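Local atomic coordinates of protein GLB-12 (Caenorhabditis elegans, PDB entry 4BJA), a protein that binds a heme whose iron is held by two axial histidines and, as a globin, probably binds oxygen, with a suggested role in redox signalling. Residues D60-I65 / F73-A78. The protein carries 1 engineered substitution. Sequence-based numbering, arbitrary orientation.
Sequences DIVNDI and FGVDRA. With HEM (protoporphyrin IX containing Fe), chain B; ACT (acetate ion), chain G; ACT (acetate ion), chain F.
The ring of Phe-73 lies between helix 50-65 and the heme, and it meets both obliquely. Val-62 CG1 lies 4.2 Å from Phe-73 CD2. The far end of the ring reaches the porphyrin, with Phe-73 CZ 3.6 Å from the heme methine carbon CHD. Phe-73 CG stands anti to its carbonyl carbon (chi1 -70°), and this carries the ring inward over the heme border. The ring of His-92, an axial ligand of the iron, also meets Phe-73, with the planes at about 40°.

The guanidinium of Arg-77 lies apart from this apolar contact. One face has Asp-76 OD2 as a long ion pair. Two acetate ions, probably from the crystallisation liquor, sit at its edge. Arg-77 NH2 and NE both donate to O of one acetate, and NH1 donates to O of the other. Arg-77 NH1 also bonds to Asp-76 O at 3.0 Å, from above the carbonyl plane.

The other methyl of Val-62, CG2, meets Val-75 CG2 at 4.4 Å, so the two valines touch branch to branch. Phe-89 of helix 87-108 touches all three side chains. Gly-74 is the C-prime residue of the Schellman motif that ends helix 69-72.

With an alanine at Phe-73, the space between Val-62 and heme CHD is likely to be left unfilled, and the His-92 ring to lose its contact with the phenyl ring. The arrangement is consistent with the phenylalanine at the start of the globin CD corner, which packs on the heme. Phe-73 gives the pocket an apolar surface on the His-92 side, and the valines back it through dispersion contacts.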
loop_
_atom_site.group_PDB
_atom_site.type_symbol
_atom_site.label_atom_id
_atom_site.label_comp_id
_atom_site.label_asym_id
_atom_site.label_seq_id
_atom_site.Cartn_x
_atom_site.Cartn_y
_atom_site.Cartn_z
ATOM N N ASP A 60 -16.969 14.517 17.606
ATOM C CA ASP A 60 -17.344 15.112 16.297
ATOM C C ASP A 60 -17.772 14.079 15.243
ATOM O O ASP A 60 -18.737 14.264 14.543
ATOM C CB ASP A 60 -16.178 15.922 15.736
ATOM C CG ASP A 60 -15.919 17.185 16.510
ATOM O OD1 ASP A 60 -16.699 17.528 17.421
ATOM O OD2 ASP A 60 -14.901 17.862 16.196
ATOM N N ILE A 61 -17.049 12.967 15.121
ATOM C CA ILE A 61 -17.417 11.949 14.163
ATOM C C ILE A 61 -18.863 11.450 14.341
ATOM O O ILE A 61 -19.644 11.403 13.370
ATOM C CB ILE A 61 -16.470 10.736 14.277
ATOM C CG1 ILE A 61 -15.085 11.137 13.706
ATOM C CG2 ILE A 61 -17.044 9.532 13.497
ATOM C CD1 ILE A 61 -13.969 10.101 14.044
ATOM N N VAL A 62 -19.216 11.047 15.563
ATOM C CA VAL A 62 -20.523 10.438 15.768
ATOM C C VAL A 62 -21.642 11.481 15.847
ATOM O O VAL A 62 -22.778 11.187 15.515
ATOM C CB VAL A 62 -20.569 9.484 16.971
ATOM C CG1 VAL A 62 -19.441 8.435 16.796
ATOM C CG2 VAL A 62 -20.461 10.222 18.265
ATOM N N ASN A 63 -21.328 12.690 16.270
ATOM C CA ASN A 63 -22.417 13.663 16.396
ATOM C C ASN A 63 -22.611 14.514 15.167
ATOM O O ASN A 63 -23.760 14.919 14.873
ATOM C CB ASN A 63 -22.169 14.583 17.583
ATOM C CG ASN A 63 -22.429 13.904 18.884
ATOM O OD1 ASN A 63 -23.604 13.726 19.291
ATOM N ND2 ASN A 63 -21.347 13.567 19.594
ATOM N N ASP A 64 -21.522 14.840 14.482
ATOM C CA ASP A 64 -21.602 15.821 13.390
ATOM C C ASP A 64 -21.405 15.221 12.016
ATOM O O ASP A 64 -21.967 15.683 11.044
ATOM C CB ASP A 64 -20.589 16.967 13.621
ATOM C CG ASP A 64 -20.726 17.602 14.984
ATOM O OD1 ASP A 64 -21.849 17.970 15.387
ATOM O OD2 ASP A 64 -19.693 17.808 15.642
ATOM N N ILE A 65 -20.592 14.170 11.907
ATOM C CA ILE A 65 -20.162 13.762 10.590
ATOM C C ILE A 65 -20.844 12.503 10.137
ATOM O O ILE A 65 -21.370 12.451 9.027
ATOM C CB ILE A 65 -18.603 13.576 10.546
ATOM C CG1 ILE A 65 -17.873 14.824 11.079
ATOM C CG2 ILE A 65 -18.182 13.200 9.123
ATOM C CD1 ILE A 65 -18.069 16.102 10.238
ATOM N N PHE A 73 -21.975 2.432 18.525
ATOM C CA PHE A 73 -21.232 2.678 19.751
ATOM C C PHE A 73 -22.114 2.838 20.979
ATOM O O PHE A 73 -21.646 3.231 22.056
ATOM C CB PHE A 73 -20.291 3.862 19.551
ATOM C CG PHE A 73 -19.153 3.546 18.637
ATOM C CD1 PHE A 73 -18.288 2.477 18.932
ATOM C CD2 PHE A 73 -18.957 4.293 17.487
ATOM C CE1 PHE A 73 -17.212 2.165 18.056
ATOM C CE2 PHE A 73 -17.927 3.997 16.603
ATOM C CZ PHE A 73 -17.043 2.915 16.897
ATOM N N GLY A 74 -23.401 2.529 20.795
ATOM C CA GLY A 74 -24.363 2.593 21.885
ATOM C C GLY A 74 -24.649 3.981 22.444
ATOM O O GLY A 74 -25.017 4.104 23.617
ATOM N N VAL A 75 -24.517 5.029 21.612
ATOM C CA VAL A 75 -24.645 6.429 22.086
ATOM C C VAL A 75 -25.729 7.188 21.328
ATOM O O VAL A 75 -25.710 8.417 21.227
ATOM C CB VAL A 75 -23.301 7.242 22.046
ATOM C CG1 VAL A 75 -22.372 6.763 23.160
ATOM C CG2 VAL A 75 -22.610 7.182 20.650
ATOM N N ASP A 76 -26.639 6.427 20.768
ATOM C CA ASP A 76 -27.774 6.976 20.073
ATOM C C ASP A 76 -28.741 7.751 20.992
ATOM O O ASP A 76 -29.580 8.494 20.455
ATOM C CB ASP A 76 -28.464 5.846 19.303
ATOM C CG ASP A 76 -28.798 4.651 20.202
ATOM O OD1 ASP A 76 -27.865 4.015 20.810
ATOM O OD2 ASP A 76 -30.006 4.351 20.312
ATOM N N ARG A 77 -28.619 7.645 22.330
ATOM C CA ARG A 77 -29.448 8.497 23.226
ATOM C C ARG A 77 -28.670 9.412 24.143
ATOM O O ARG A 77 -29.222 10.387 24.704
ATOM C CB ARG A 77 -30.405 7.641 24.061
ATOM C CG ARG A 77 -31.412 6.910 23.216
ATOM C CD ARG A 77 -32.472 7.885 22.639
ATOM N NE ARG A 77 -33.433 7.106 21.884
ATOM C CZ ARG A 77 -33.336 6.836 20.590
ATOM N NH1 ARG A 77 -32.327 7.334 19.868
ATOM N NH2 ARG A 77 -34.257 6.074 20.021
ATOM N N ALA A 78 -27.410 9.067 24.369
ATOM C CA ALA A 78 -26.595 9.800 25.313
ATOM C C ALA A 78 -26.366 11.212 24.793
ATOM O O ALA A 78 -25.993 11.382 23.621
ATOM C CB ALA A 78 -25.254 9.079 25.512
HETATM C CHA HEM B . -12.506 -2.314 18.145
HETATM C CHB HEM B . -9.276 0.693 16.151
HETATM C CHC HEM B . -12.594 2.175 13.003
HETATM C CHD HEM B . -15.969 -0.203 15.483
HETATM C C1A HEM B . -11.356 -1.673 17.833
HETATM C C2A HEM B . -10.056 -1.948 18.419
HETATM C C3A HEM B . -9.186 -1.097 17.847
HETATM C C4A HEM B . -9.905 -0.269 16.905
HETATM C CMA HEM B . -7.664 -0.944 18.112
HETATM C CAA HEM B . -9.781 -3.055 19.489
HETATM C CBA HEM B . -8.805 -4.115 18.956
HETATM C CGA HEM B . -9.440 -4.753 17.802
HETATM O O1A HEM B . -10.633 -5.152 17.920
HETATM O O2A HEM B . -8.742 -4.806 16.756
HETATM C C1B HEM B . -9.910 1.285 15.099
HETATM C C2B HEM B . -9.252 2.110 14.093
HETATM C C3B HEM B . -10.153 2.502 13.237
HETATM C C4B HEM B . -11.422 1.967 13.658
HETATM C CMB HEM B . -7.747 2.424 14.057
HETATM C CAB HEM B . -9.850 3.369 11.985
HETATM C CBB HEM B . -10.819 4.055 11.430
HETATM C C1C HEM B . -13.782 1.654 13.387
HETATM C C2C HEM B . -15.045 1.892 12.734
HETATM C C3C HEM B . -15.975 1.234 13.403
HETATM C C4C HEM B . -15.352 0.581 14.533
HETATM C CMC HEM B . -15.224 2.738 11.451
HETATM C CAC HEM B . -17.476 1.225 13.032
HETATM C CBC HEM B . -18.186 0.180 13.420
HETATM C C1D HEM B . -15.360 -0.910 16.457
HETATM C C2D HEM B . -16.038 -1.591 17.520
HETATM C C3D HEM B . -14.966 -2.245 18.332
HETATM C C4D HEM B . -13.731 -1.905 17.685
HETATM C CMD HEM B . -17.555 -1.663 17.806
HETATM C CAD HEM B . -15.150 -3.079 19.614
HETATM C CBD HEM B . -14.793 -2.153 20.788
HETATM C CGD HEM B . -15.773 -1.009 21.036
HETATM O O1D HEM B . -16.957 -1.069 20.640
HETATM O O2D HEM B . -15.352 -0.031 21.668
HETATM N NA HEM B . -11.241 -0.626 16.912
HETATM N NB HEM B . -11.270 1.206 14.812
HETATM N NC HEM B . -14.020 0.848 14.481
HETATM N ND HEM B . -13.981 -1.108 16.592
HETATM FE FE HEM B . -12.626 0.078 15.731
HETATM C C ACT G . -36.470 5.009 23.080
HETATM O O ACT G . -36.207 5.758 22.109
HETATM O OXT ACT G . -35.695 5.120 24.045
HETATM C CH3 ACT G . -37.635 4.061 23.097
HETATM C C ACT F . -30.416 7.283 16.117
HETATM O O ACT F . -31.264 7.367 17.032
HETATM O OXT ACT F . -30.888 7.158 14.988
HETATM C CH3 ACT F . -28.962 7.459 16.364
#